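PDB 6IA8: histone acetyltransferase, ELP3 family from Methanocaldococcus infernus, which modifies the wobble uridine of tRNAs, using acetyl-CoA and S-adenosyl-L-methionine with an iron-sulfur cluster to form 5-carboxymethyluridine at position 34. Local coordinates for residues Ala63-Met68 and Asp133-Ile138; Cys185-Ile190 and Gly209-Glu214; Asp113-Thr118 and Ile156-Asp161. One frame throughout, in Å; residues are numbered along the deposited sequence.

Contact 1 (Ala63-Met68 and Asp133-Ile138); sequences AVVAVM and DKIELI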
ATOM      1  N   ALA A  63      11.731  -1.524  -7.353  1.00 43.21           N
ATOM      2  CA  ALA A  63      12.629  -1.291  -6.237  1.00 42.81           C
ATOM      3  C   ALA A  63      11.936  -0.414  -5.207  1.00 37.50           C
ATOM      4  O   ALA A  63      11.426   0.662  -5.534  1.00 40.79           O
ATOM      5  CB  ALA A  63      13.910  -0.617  -6.712  1.00 43.15           C
ATOM      6  N   VAL A  64      11.944  -0.853  -3.959  1.00 40.78           N
ATOM      7  CA  VAL A  64      11.356  -0.074  -2.872  1.00 36.80           C
ATOM      8  C   VAL A  64      12.453   0.777  -2.252  1.00 35.45           C
ATOM      9  O   VAL A  64      13.471   0.251  -1.792  1.00 37.85           O
ATOM     10  CB  VAL A  64      10.709  -0.980  -1.815  1.00 48.38           C
ATOM     11  CG1 VAL A  64      10.218  -0.125  -0.665  1.00 39.62           C
ATOM     12  CG2 VAL A  64       9.548  -1.780  -2.424  1.00 45.49           C
ATOM     13  N   VAL A  65      12.258   2.086  -2.256  1.00 31.83           N
ATOM     14  CA  VAL A  65      13.225   3.040  -1.728  1.00 33.20           C
ATOM     15  C   VAL A  65      12.514   3.753  -0.588  1.00 37.52           C
ATOM     16  O   VAL A  65      11.686   4.639  -0.818  1.00 34.20           O
ATOM     17  CB  VAL A  65      13.698   4.031  -2.797  1.00 33.87           C
ATOM     18  CG1 VAL A  65      14.547   5.139  -2.210  1.00 36.18           C
ATOM     19  CG2 VAL A  65      14.460   3.313  -3.937  1.00 35.73           C
ATOM     20  N   ALA A  66      12.837   3.373   0.641  1.00 37.02           N
ATOM     21  CA  ALA A  66      12.236   3.946   1.834  1.00 39.08           C
ATOM     22  C   ALA A  66      13.199   4.954   2.444  1.00 37.32           C
ATOM     23  O   ALA A  66      14.348   4.616   2.724  1.00 35.71           O
ATOM     24  CB  ALA A  66      11.926   2.850   2.851  1.00 43.52           C
ATOM     25  N   VAL A  67      12.726   6.177   2.669  1.00 35.05           N
ATOM     26  CA  VAL A  67      13.565   7.256   3.179  1.00 36.89           C
ATOM     27  C   VAL A  67      12.898   7.917   4.378  1.00 40.51           C
ATOM     28  O   VAL A  67      11.678   7.883   4.536  1.00 38.77           O
ATOM     29  CB  VAL A  67      13.858   8.321   2.103  1.00 33.34           C
ATOM     30  CG1 VAL A  67      14.583   7.686   0.905  1.00 37.35           C
ATOM     31  CG2 VAL A  67      12.600   8.979   1.664  1.00 36.97           C
ATOM     32  N   MET A  68      13.727   8.553   5.209  1.00 38.22           N
ATOM     33  CA  MET A  68      13.305   9.119   6.485  1.00 47.14           C
ATOM     34  C   MET A  68      13.374  10.640   6.446  1.00 46.15           C
ATOM     35  O   MET A  68      14.328  11.222   5.927  1.00 46.59           O
ATOM     36  CB  MET A  68      14.188   8.604   7.625  1.00 54.04           C
ATOM     37  CG  MET A  68      13.683   7.359   8.327  1.00 89.14           C
ATOM     38  SD  MET A  68      12.591   7.759   9.697  1.00 96.38           S
ATOM     39  CE  MET A  68      11.926   6.144  10.087  1.00104.96           C
ATOM     40  N   ASP A 133      14.851   0.515 -12.488  1.00 44.68           N
ATOM     41  CA  ASP A 133      14.203   1.394 -13.451  1.00 48.50           C
ATOM     42  C   ASP A 133      12.820   1.822 -12.977  1.00 39.23           C
ATOM     43  O   ASP A 133      12.318   2.851 -13.429  1.00 42.85           O
ATOM     44  CB  ASP A 133      14.121   0.703 -14.818  1.00 47.76           C
ATOM     45  CG  ASP A 133      13.444  -0.667 -14.749  1.00 65.34           C
ATOM     46  OD1 ASP A 133      13.905  -1.519 -13.968  1.00 64.92           O
ATOM     47  OD2 ASP A 133      12.451  -0.887 -15.469  1.00 78.36           O
ATOM     48  N   LYS A 134      12.194   1.050 -12.088  1.00 37.32           N
ATOM     49  CA  LYS A 134      10.916   1.385 -11.473  1.00 40.70           C
ATOM     50  C   LYS A 134      11.095   1.457  -9.960  1.00 40.29           C
ATOM     51  O   LYS A 134      11.538   0.483  -9.332  1.00 36.75           O
ATOM     52  CB  LYS A 134       9.846   0.334 -11.814  1.00 47.72           C
ATOM     53  CG  LYS A 134       9.565   0.160 -13.274  1.00 64.80           C
ATOM     54  CD  LYS A 134       8.376  -0.801 -13.474  1.00 76.76           C
ATOM     55  CE  LYS A 134       8.206  -1.203 -14.926  1.00103.61           C
ATOM     56  NZ  LYS A 134       9.242  -2.180 -15.354  1.00138.11           N
ATOM     57  N   ILE A 135      10.722   2.590  -9.368  1.00 34.13           N
ATOM     58  CA  ILE A 135      10.949   2.828  -7.949  1.00 33.75           C
ATOM     59  C   ILE A 135       9.638   3.171  -7.253  1.00 35.00           C
ATOM     60  O   ILE A 135       8.895   4.048  -7.702  1.00 33.69           O
ATOM     61  CB  ILE A 135      11.984   3.952  -7.746  1.00 36.86           C
ATOM     62  CG1 ILE A 135      13.393   3.447  -8.155  1.00 40.37           C
ATOM     63  CG2 ILE A 135      11.978   4.420  -6.284  1.00 39.01           C
ATOM     64  CD1 ILE A 135      14.430   4.530  -8.184  1.00 54.81           C
ATOM     65  N   GLU A 136       9.378   2.504  -6.140  1.00 34.30           N
ATOM     66  CA  GLU A 136       8.340   2.897  -5.196  1.00 35.97           C
ATOM     67  C   GLU A 136       9.041   3.656  -4.077  1.00 30.33           C
ATOM     68  O   GLU A 136       9.860   3.079  -3.356  1.00 35.57           O
ATOM     69  CB  GLU A 136       7.599   1.685  -4.628  1.00 57.60           C
ATOM     70  CG  GLU A 136       6.684   2.050  -3.447  1.00 41.78           C
ATOM     71  CD  GLU A 136       6.044   0.829  -2.754  1.00 49.78           C
ATOM     72  OE1 GLU A 136       6.490  -0.304  -2.987  1.00 59.66           O
ATOM     73  OE2 GLU A 136       5.096   1.023  -1.978  1.00 77.96           O
ATOM     74  N   LEU A 137       8.720   4.937  -3.940  1.00 29.85           N
ATOM     75  CA  LEU A 137       9.300   5.806  -2.932  1.00 31.68           C
ATOM     76  C   LEU A 137       8.363   5.838  -1.738  1.00 32.31           C
ATOM     77  O   LEU A 137       7.160   6.077  -1.895  1.00 33.28           O
ATOM     78  CB  LEU A 137       9.485   7.206  -3.486  1.00 28.87           C
ATOM     79  CG  LEU A 137      10.116   8.228  -2.549  1.00 29.17           C
ATOM     80  CD1 LEU A 137      11.514   7.825  -2.175  1.00 35.79           C
ATOM     81  CD2 LEU A 137      10.066   9.587  -3.260  1.00 36.05           C
ATOM     82  N   ILE A 138       8.904   5.539  -0.564  1.00 31.51           N
ATOM     83  CA  ILE A 138       8.124   5.476   0.666  1.00 28.67           C
ATOM     84  C   ILE A 138       8.683   6.518   1.616  1.00 31.01           C
ATOM     85  O   ILE A 138       9.862   6.447   1.985  1.00 34.27           O
ATOM     86  CB  ILE A 138       8.176   4.093   1.328  1.00 34.77           C
ATOM     87  CG1 ILE A 138       7.701   3.004   0.366  1.00 37.02           C
ATOM     88  CG2 ILE A 138       7.271   4.077   2.579  1.00 35.78           C
ATOM     89  CD1 ILE A 138       7.680   1.621   0.982  1.00 37.04           C
TER

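Contact 2 (Cys185-Ile190 and Gly209-Glu214); sequences CVALCI and GATRVE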
ATOM      1  N   CYS A 185       9.824   7.031 -10.804  1.00 34.19           N
ATOM      2  CA  CYS A 185       9.004   6.922  -9.600  1.00 33.42           C
ATOM      3  C   CYS A 185       7.610   6.459 -10.011  1.00 36.33           C
ATOM      4  O   CYS A 185       6.777   7.264 -10.447  1.00 37.91           O
ATOM      5  CB  CYS A 185       8.952   8.249  -8.857  1.00 36.86           C
ATOM      6  SG  CYS A 185       7.941   8.099  -7.304  1.00 36.43           S
ATOM      7  N   VAL A 186       7.367   5.142  -9.929  1.00 33.37           N
ATOM      8  CA  VAL A 186       6.075   4.606 -10.349  1.00 35.53           C
ATOM      9  C   VAL A 186       5.044   4.621  -9.234  1.00 34.43           C
ATOM     10  O   VAL A 186       3.857   4.405  -9.499  1.00 34.09           O
ATOM     11  CB  VAL A 186       6.199   3.174 -10.903  1.00 41.02           C
ATOM     12  CG1 VAL A 186       7.146   3.173 -12.120  1.00 36.71           C
ATOM     13  CG2 VAL A 186       6.670   2.204  -9.817  1.00 35.13           C
ATOM     14  N   ALA A 187       5.447   4.887  -8.003  1.00 29.78           N
ATOM     15  CA  ALA A 187       4.530   4.938  -6.877  1.00 32.84           C
ATOM     16  C   ALA A 187       5.192   5.739  -5.772  1.00 31.68           C
ATOM     17  O   ALA A 187       6.407   5.660  -5.576  1.00 34.35           O
ATOM     18  CB  ALA A 187       4.166   3.543  -6.354  1.00 34.46           C
ATOM     19  N   LEU A 188       4.374   6.460  -5.015  1.00 28.52           N
ATOM     20  CA  LEU A 188       4.860   7.277  -3.908  1.00 29.10           C
ATOM     21  C   LEU A 188       3.899   7.074  -2.754  1.00 38.51           C
ATOM     22  O   LEU A 188       2.715   7.418  -2.870  1.00 33.90           O
ATOM     23  CB  LEU A 188       4.924   8.752  -4.287  1.00 34.33           C
ATOM     24  CG  LEU A 188       5.124   9.795  -3.168  1.00 34.03           C
ATOM     25  CD1 LEU A 188       6.317   9.476  -2.364  1.00 40.37           C
ATOM     26  CD2 LEU A 188       5.232  11.218  -3.782  1.00 48.95           C
ATOM     27  N   CYS A 189       4.404   6.511  -1.661  1.00 31.28           N
ATOM     28  CA  CYS A 189       3.602   6.210  -0.488  1.00 29.81           C
ATOM     29  C   CYS A 189       4.002   7.137   0.650  1.00 36.78           C
ATOM     30  O   CYS A 189       5.192   7.287   0.944  1.00 36.27           O
ATOM     31  CB  CYS A 189       3.773   4.766  -0.031  1.00 32.70           C
ATOM     32  SG  CYS A 189       2.688   4.440   1.481  1.00 44.95           S
ATOM     33  N   ILE A 190       3.011   7.757   1.279  1.00 30.56           N
ATOM     34  CA  ILE A 190       3.220   8.668   2.399  1.00 31.59           C
ATOM     35  C   ILE A 190       2.549   8.064   3.624  1.00 35.31           C
ATOM     36  O   ILE A 190       1.380   7.677   3.569  1.00 31.61           O
ATOM     37  CB  ILE A 190       2.669  10.071   2.093  1.00 33.42           C
ATOM     38  CG1 ILE A 190       3.419  10.655   0.897  1.00 42.92           C
ATOM     39  CG2 ILE A 190       2.869  11.018   3.311  1.00 34.06           C
ATOM     40  CD1 ILE A 190       2.944  11.998   0.508  1.00 45.05           C
ATOM     41  N   GLY A 209       2.617  13.978  -5.992  1.00 34.04           N
ATOM     42  CA  GLY A 209       2.619  12.767  -6.786  1.00 36.73           C
ATOM     43  C   GLY A 209       2.296  11.504  -6.021  1.00 39.61           C
ATOM     44  O   GLY A 209       2.590  10.404  -6.512  1.00 31.97           O
ATOM     45  N   ALA A 210       1.713  11.623  -4.834  1.00 31.96           N
ATOM     46  CA  ALA A 210       1.405  10.444  -4.032  1.00 32.87           C
ATOM     47  C   ALA A 210       0.393   9.565  -4.740  1.00 32.01           C
ATOM     48  O   ALA A 210      -0.521  10.059  -5.399  1.00 33.60           O
ATOM     49  CB  ALA A 210       0.857  10.845  -2.655  1.00 34.78           C
ATOM     50  N   THR A 211       0.545   8.254  -4.574  1.00 29.32           N
ATOM     51  CA  THR A 211      -0.412   7.284  -5.056  1.00 30.59           C
ATOM     52  C   THR A 211      -0.972   6.429  -3.946  1.00 33.40           C
ATOM     53  O   THR A 211      -1.987   5.762  -4.176  1.00 32.70           O
ATOM     54  CB  THR A 211       0.243   6.366  -6.102  1.00 38.55           C
ATOM     55  OG1 THR A 211       1.432   5.775  -5.551  1.00 35.12           O
ATOM     56  CG2 THR A 211       0.644   7.200  -7.358  1.00 38.30           C
ATOM     57  N   ARG A 212      -0.311   6.376  -2.774  1.00 29.37           N
ATOM     58  CA  ARG A 212      -0.763   5.546  -1.661  1.00 32.08           C
ATOM     59  C   ARG A 212      -0.564   6.318  -0.369  1.00 30.17           C
ATOM     60  O   ARG A 212       0.440   7.014  -0.213  1.00 31.02           O
ATOM     61  CB  ARG A 212      -0.013   4.207  -1.590  1.00 39.42           C
ATOM     62  CG  ARG A 212      -0.505   3.255  -0.493  1.00 88.63           C
ATOM     63  CD  ARG A 212       0.307   1.959  -0.478  1.00107.91           C
ATOM     64  NE  ARG A 212       1.550   2.085   0.281  1.00132.23           N
ATOM     65  CZ  ARG A 212       2.536   1.194   0.267  1.00136.84           C
ATOM     66  NH1 ARG A 212       2.436   0.103  -0.475  1.00126.06           N
ATOM     67  NH2 ARG A 212       3.625   1.400   0.991  1.00160.16           N
ATOM     68  N   VAL A 213      -1.523   6.204   0.551  1.00 29.54           N
ATOM     69  CA  VAL A 213      -1.412   6.793   1.879  1.00 31.66           C
ATOM     70  C   VAL A 213      -1.614   5.698   2.920  1.00 35.80           C
ATOM     71  O   VAL A 213      -2.595   4.949   2.871  1.00 32.55           O
ATOM     72  CB  VAL A 213      -2.423   7.935   2.083  1.00 28.86           C
ATOM     73  CG1 VAL A 213      -2.334   8.469   3.550  1.00 31.85           C
ATOM     74  CG2 VAL A 213      -2.199   9.049   1.120  1.00 28.62           C
ATOM     75  N   GLU A 214      -0.669   5.581   3.837  1.00 27.88           N
ATOM     76  CA  GLU A 214      -0.727   4.600   4.909  1.00 29.48           C
ATOM     77  C   GLU A 214      -1.115   5.330   6.185  1.00 33.32           C
ATOM     78  O   GLU A 214      -0.401   6.246   6.612  1.00 35.35           O
ATOM     79  CB  GLU A 214       0.612   3.891   5.109  1.00 31.42           C
ATOM     80  CG  GLU A 214       0.528   2.761   6.142  1.00 36.82           C
ATOM     81  CD  GLU A 214       1.896   2.245   6.585  1.00 59.82           C
ATOM     82  OE1 GLU A 214       2.188   2.309   7.802  1.00 70.82           O
ATOM     83  OE2 GLU A 214       2.668   1.788   5.719  1.00 71.11           O
TER

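Contact 3 (Asp113-Thr118 and Ile156-Asp161); sequences DPYLQT and IKRCLD. With SO4 (sulfate ion), chain F.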
ATOM      1  N   ASP A 113      19.235  13.506   4.702  1.00 50.46           N
ATOM      2  CA  ASP A 113      19.248  14.179   3.411  1.00 39.15           C
ATOM      3  C   ASP A 113      18.408  13.361   2.436  1.00 41.84           C
ATOM      4  O   ASP A 113      18.694  12.172   2.233  1.00 42.23           O
ATOM      5  CB  ASP A 113      20.675  14.336   2.920  1.00 46.36           C
ATOM      6  CG  ASP A 113      20.773  15.153   1.633  1.00 54.01           C
ATOM      7  OD1 ASP A 113      20.049  14.868   0.664  1.00 45.11           O
ATOM      8  OD2 ASP A 113      21.611  16.084   1.599  1.00 52.87           O
ATOM      9  N   PRO A 114      17.382  13.940   1.808  1.00 35.30           N
ATOM     10  CA  PRO A 114      16.551  13.126   0.897  1.00 38.42           C
ATOM     11  C   PRO A 114      17.312  12.601  -0.305  1.00 36.46           C
ATOM     12  O   PRO A 114      17.112  11.448  -0.716  1.00 36.29           O
ATOM     13  CB  PRO A 114      15.420  14.087   0.477  1.00 42.09           C
ATOM     14  CG  PRO A 114      15.995  15.466   0.681  1.00 36.49           C
ATOM     15  CD  PRO A 114      16.913  15.335   1.901  1.00 41.14           C
ATOM     16  N   TYR A 115      18.175  13.423  -0.895  1.00 35.44           N
ATOM     17  CA  TYR A 115      18.910  12.987  -2.076  1.00 46.62           C
ATOM     18  C   TYR A 115      19.864  11.854  -1.728  1.00 35.95           C
ATOM     19  O   TYR A 115      19.906  10.833  -2.425  1.00 36.08           O
ATOM     20  CB  TYR A 115      19.671  14.163  -2.702  1.00 44.66           C
ATOM     21  CG  TYR A 115      20.367  13.823  -4.011  1.00 35.45           C
ATOM     22  CD1 TYR A 115      21.478  12.980  -4.032  1.00 37.14           C
ATOM     23  CD2 TYR A 115      19.922  14.337  -5.211  1.00 43.73           C
ATOM     24  CE1 TYR A 115      22.135  12.674  -5.215  1.00 46.95           C
ATOM     25  CE2 TYR A 115      20.567  14.030  -6.406  1.00 35.88           C
ATOM     26  CZ  TYR A 115      21.664  13.194  -6.403  1.00 48.48           C
ATOM     27  OH  TYR A 115      22.325  12.899  -7.586  1.00 41.88           O
ATOM     28  N   LEU A 116      20.653  12.025  -0.660  1.00 35.71           N
ATOM     29  CA  LEU A 116      21.648  11.020  -0.309  1.00 39.34           C
ATOM     30  C   LEU A 116      20.984   9.700   0.053  1.00 43.47           C
ATOM     31  O   LEU A 116      21.491   8.631  -0.295  1.00 40.11           O
ATOM     32  CB  LEU A 116      22.513  11.518   0.842  1.00 40.63           C
ATOM     33  CG  LEU A 116      23.243  12.840   0.601  1.00 59.41           C
ATOM     34  CD1 LEU A 116      24.070  13.213   1.834  1.00 57.75           C
ATOM     35  CD2 LEU A 116      24.134  12.757  -0.636  1.00 39.41           C
ATOM     36  N   GLN A 117      19.851   9.747   0.758  1.00 40.46           N
ATOM     37  CA  GLN A 117      19.152   8.512   1.103  1.00 35.64           C
ATOM     38  C   GLN A 117      18.659   7.795  -0.152  1.00 39.10           C
ATOM     39  O   GLN A 117      18.830   6.580  -0.311  1.00 36.18           O
ATOM     40  CB  GLN A 117      17.977   8.824   2.027  1.00 37.92           C
ATOM     41  CG  GLN A 117      18.360   9.165   3.467  1.00 40.39           C
ATOM     42  CD  GLN A 117      17.151   9.436   4.310  1.00 43.45           C
ATOM     43  OE1 GLN A 117      16.579   8.519   4.911  1.00 41.94           O
ATOM     44  NE2 GLN A 117      16.733  10.692   4.348  1.00 41.96           N
ATOM     45  N   THR A 118      18.030   8.534  -1.051  1.00 32.80           N
ATOM     46  CA  THR A 118      17.507   7.913  -2.255  1.00 32.27           C
ATOM     47  C   THR A 118      18.641   7.353  -3.114  1.00 36.79           C
ATOM     48  O   THR A 118      18.610   6.195  -3.544  1.00 40.13           O
ATOM     49  CB  THR A 118      16.688   8.945  -3.018  1.00 30.63           C
ATOM     50  OG1 THR A 118      15.605   9.428  -2.199  1.00 33.46           O
ATOM     51  CG2 THR A 118      16.114   8.325  -4.313  1.00 33.20           C
ATOM     52  N   ILE A 156      10.612  15.894  -1.512  1.00 30.83           N
ATOM     53  CA  ILE A 156      10.230  15.041  -2.630  1.00 28.79           C
ATOM     54  C   ILE A 156      11.020  15.412  -3.876  1.00 28.71           C
ATOM     55  O   ILE A 156      11.447  14.536  -4.643  1.00 32.80           O
ATOM     56  CB  ILE A 156       8.717  15.115  -2.887  1.00 33.43           C
ATOM     57  CG1 ILE A 156       7.941  14.567  -1.676  1.00 34.10           C
ATOM     58  CG2 ILE A 156       8.390  14.345  -4.168  1.00 31.23           C
ATOM     59  CD1 ILE A 156       8.264  13.172  -1.271  1.00 32.48           C
ATOM     60  N   LYS A 157      11.217  16.713  -4.103  1.00 35.77           N
ATOM     61  CA  LYS A 157      12.017  17.173  -5.232  1.00 38.73           C
ATOM     62  C   LYS A 157      13.384  16.508  -5.230  1.00 38.10           C
ATOM     63  O   LYS A 157      13.861  16.024  -6.263  1.00 34.31           O
ATOM     64  CB  LYS A 157      12.169  18.693  -5.177  1.00 42.18           C
ATOM     65  CG  LYS A 157      13.077  19.250  -6.238  1.00 40.13           C
ATOM     66  CD  LYS A 157      13.270  20.791  -6.053  1.00 43.54           C
ATOM     67  CE  LYS A 157      14.393  21.297  -6.891  1.00 50.66           C
ATOM     68  NZ  LYS A 157      15.711  20.721  -6.509  1.00 50.60           N
ATOM     69  N   ARG A 158      14.035  16.485  -4.066  1.00 31.55           N
ATOM     70  CA  ARG A 158      15.397  15.975  -3.989  1.00 33.31           C
ATOM     71  C   ARG A 158      15.445  14.462  -4.156  1.00 34.88           C
ATOM     72  O   ARG A 158      16.443  13.921  -4.661  1.00 35.91           O
ATOM     73  CB  ARG A 158      16.030  16.391  -2.654  1.00 34.25           C
ATOM     74  CG  ARG A 158      16.287  17.882  -2.515  1.00 36.60           C
ATOM     75  CD  ARG A 158      17.289  18.365  -3.582  1.00 38.95           C
ATOM     76  NE  ARG A 158      18.637  17.853  -3.308  1.00 40.78           N
ATOM     77  CZ  ARG A 158      19.608  17.753  -4.206  1.00 53.85           C
ATOM     78  NH1 ARG A 158      19.383  18.093  -5.460  1.00 44.59           N
ATOM     79  NH2 ARG A 158      20.793  17.294  -3.842  1.00 42.80           N
ATOM     80  N   CYS A 159      14.426  13.751  -3.675  1.00 28.62           N
ATOM     81  CA  CYS A 159      14.361  12.323  -3.969  1.00 28.06           C
ATOM     82  C   CYS A 159      14.276  12.081  -5.471  1.00 34.37           C
ATOM     83  O   CYS A 159      14.933  11.175  -6.012  1.00 32.24           O
ATOM     84  CB  CYS A 159      13.162  11.696  -3.254  1.00 48.11           C
ATOM     85  SG  CYS A 159      13.247  11.708  -1.448  1.00 75.64           S
ATOM     86  N   LEU A 160      13.439  12.856  -6.154  1.00 30.88           N
ATOM     87  CA  LEU A 160      13.334  12.736  -7.599  1.00 30.07           C
ATOM     88  C   LEU A 160      14.621  13.164  -8.287  1.00 33.89           C
ATOM     89  O   LEU A 160      14.982  12.585  -9.320  1.00 33.25           O
ATOM     90  CB  LEU A 160      12.157  13.558  -8.117  1.00 30.85           C
ATOM     91  CG  LEU A 160      10.785  13.089  -7.641  1.00 33.48           C
ATOM     92  CD1 LEU A 160       9.728  14.079  -8.072  1.00 33.80           C
ATOM     93  CD2 LEU A 160      10.500  11.710  -8.182  1.00 34.13           C
ATOM     94  N   ASP A 161      15.303  14.193  -7.754  1.00 31.84           N
ATOM     95  CA  ASP A 161      16.599  14.587  -8.301  1.00 32.23           C
ATOM     96  C   ASP A 161      17.554  13.403  -8.300  1.00 33.56           C
ATOM     97  O   ASP A 161      18.313  13.212  -9.254  1.00 35.27           O
ATOM     98  CB  ASP A 161      17.207  15.759  -7.507  1.00 33.63           C
ATOM     99  CG  ASP A 161      16.477  17.074  -7.732  1.00 44.25           C
ATOM    100  OD1 ASP A 161      15.727  17.211  -8.724  1.00 40.99           O
ATOM    101  OD2 ASP A 161      16.668  17.998  -6.916  1.00 39.03           O
TER
HETATM  102  S   SO4 F 605      18.368  22.343  -3.883  1.00 88.74           S
HETATM  103  O1  SO4 F 605      16.989  22.628  -4.280  1.00 69.52           O
HETATM  104  O2  SO4 F 605      18.860  21.195  -4.640  1.00 92.25           O
HETATM  105  O3  SO4 F 605      19.200  23.507  -4.161  1.00127.39           O
HETATM  106  O4  SO4 F 605      18.443  22.034  -2.451  1.00 69.54           O
HETATM  107  O   HOH W   1      19.385  17.154  -0.577  1.00 44.91           O

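Contact 1 (Ala63-Met68 and Asp133-Ile138)
Ala63-Met68 and Lys134-Ile138 run as parallel neighbouring strands, their short axes 27° apart, with Ala63 opposite Ile135 and Ala66 opposite Ile138. Five backbone hydrogen bonds stitch the pair, from Ala63 N to Lys134 O at one end to Val67 N with Ile138 O at the other. On the face carrying Ala63, Val65, Ile135 and Leu137 the side chains that meet are all apolar. Val65 CG2 meets Ile135 CG2 at 3.6 Å, while its other methyl, CG1, lies 4.1 Å from Leu137 CD1. That leucine methyl also leans in to 3.5 Å from Val65 O. On the reverse face, Val64 spreads its two methyls between two partners. With CG1 anti to the backbone N (chi1 175°), that methyl reaches forward to Ile138 CD1, a tight 3.5 Å; CG2 comes to 3.4 Å from Glu136 OE1, the valine and glutamate lying side by side. The glutamate's other oxygen, OE2, forms a salt bridge with NH1 of Arg212. Lys134, probably an acetyl-CoA ligand as in relatives, sits at the start of its strand. The pair forms one edge of the parallel sheet of the radical SAM domain: strand 63-68 is outermost, and strand 184-192 pairs with the far side of 134-140. Helices 114-127 and 149-164 cover the Val65 and Leu137 face, through residues such as Ile122, Thr118, Cys159 and Met163.

Contact 2 (Cys185-Ile190 and Gly209-Glu214)
The flat guanidinium of Arg212 turns an edge to Cys189, whose SG lies near its plane. NE is modelled too close to that sulfur and the arginine is poorly ordered, so the exact approach is doubtful; Arg212 CG, 3.9 Å from Cys189 SG, gives an ordinary packing distance. Glu214, the next acid along, has its carboxylate in a salt bridge with Lys286. Between the backbones, Leu188 O takes two N-H groups: Thr211 N at 2.9 Å in the carbonyl plane, and Arg212 N at 3.2 Å, tilted 30° from it. Thr211 also answers in the other direction, because its OG1, held between its own backbone N and carbonyl carbon (chi1 54°), accepts from Leu188 N at 3.1 Å. An alanine here would probably leave Leu188 N without that acceptor and open a gap beside Ala187 CB. Farther on, regular parallel pairing takes over, with Ile190 N bonded to Arg212 O and Glu214 N to Ile190 O. On the face of Leu188 and Ile190, Leu188 CD2 packs 3.7 Å from Ala210 N, and Ile190 CD1 reaches Ala210 CB at 4.0 Å. Gly209, with positive phi, ends helix 199-208 in a Schellman motif. The contact thus closes a beta-alpha-beta unit: that helix, through Met205, covers Ile190, Ala210 and Val213, while strands 134-140 and 250-255 flank the pair.

Contact 3 (Asp113-Thr118 and Ile156-Asp161)
Tyr115 and Arg158 carry this helix-to-helix contact, where the short axes of 114-118 and 156-161 approach to 7.6 Å at an angle of 39°. Tyr115 CG is anti to the backbone N (chi1 -175°), and its CB points toward the other helix. The Arg158 chain is bent at chi2 and chi3, and its guanidinium lies against Tyr115 with the two planes 20° apart. CD2 lies over one guanidinium face, offset toward the rim, and is 3.4 Å from NH2; a sulfate, probably from the crystallisation liquor, puts O2 over the opposite face. Water 1, at the guanidinium edge, accepts from Arg158 NE at 2.9 Å and donates to Asp113 OD1. That oxygen also caps the first turn of helix 114-127, taking Leu116 N at 3.2 Å and, weakly, Tyr115 N. NH1 of the same arginine reaches back to Asp161 OD2 at 3.1 Å, an oxygen that Lys157 NZ grips as well, on its syn lone pair, at 2.9 Å. The other oxygen, OD1, bonds to Ser168 OG, and Lys157 has a second acid in Glu167. Nearer the sheet the contacts are mostly apolar: Pro114 CG rests 3.5 Å from Arg158 CB, and Cys159 SG sits 3.8 Å from Pro114 CB. Thr118 turns its hydroxyl onto Pro114 O of its own helix. The helices thus meet through packing, a guanidinium laid against a ring and a bridging water; the direct charge pairs do not span them, and the bond to Asp161 is likely to steady the bent Arg158 against the tyrosine.

Contacts 1 and 2 belong to one parallel sheet and join directly, since strands 134-140 and 184-192 are neighbours: Leu137 O pairs with Cys189 N at 2.8 Å. Contact 2 lies deeper, among mostly buried residues, while contact 1 includes the sheet's outermost strand and has exposed residues on one face. Contact 3 is the layer outside, about 21 Å from the chain centre to its own centre, though four of its six touching residues are buried, and its helices cover contact 1: Met68 N meets Gln117 OE1, and Leu137 CD2 packs on Cys159 CB. Backbone hydrogen bonds rule in the sheet; in the helical pair, side-chain packing, a bridging water and salt bridges within one helix replace them.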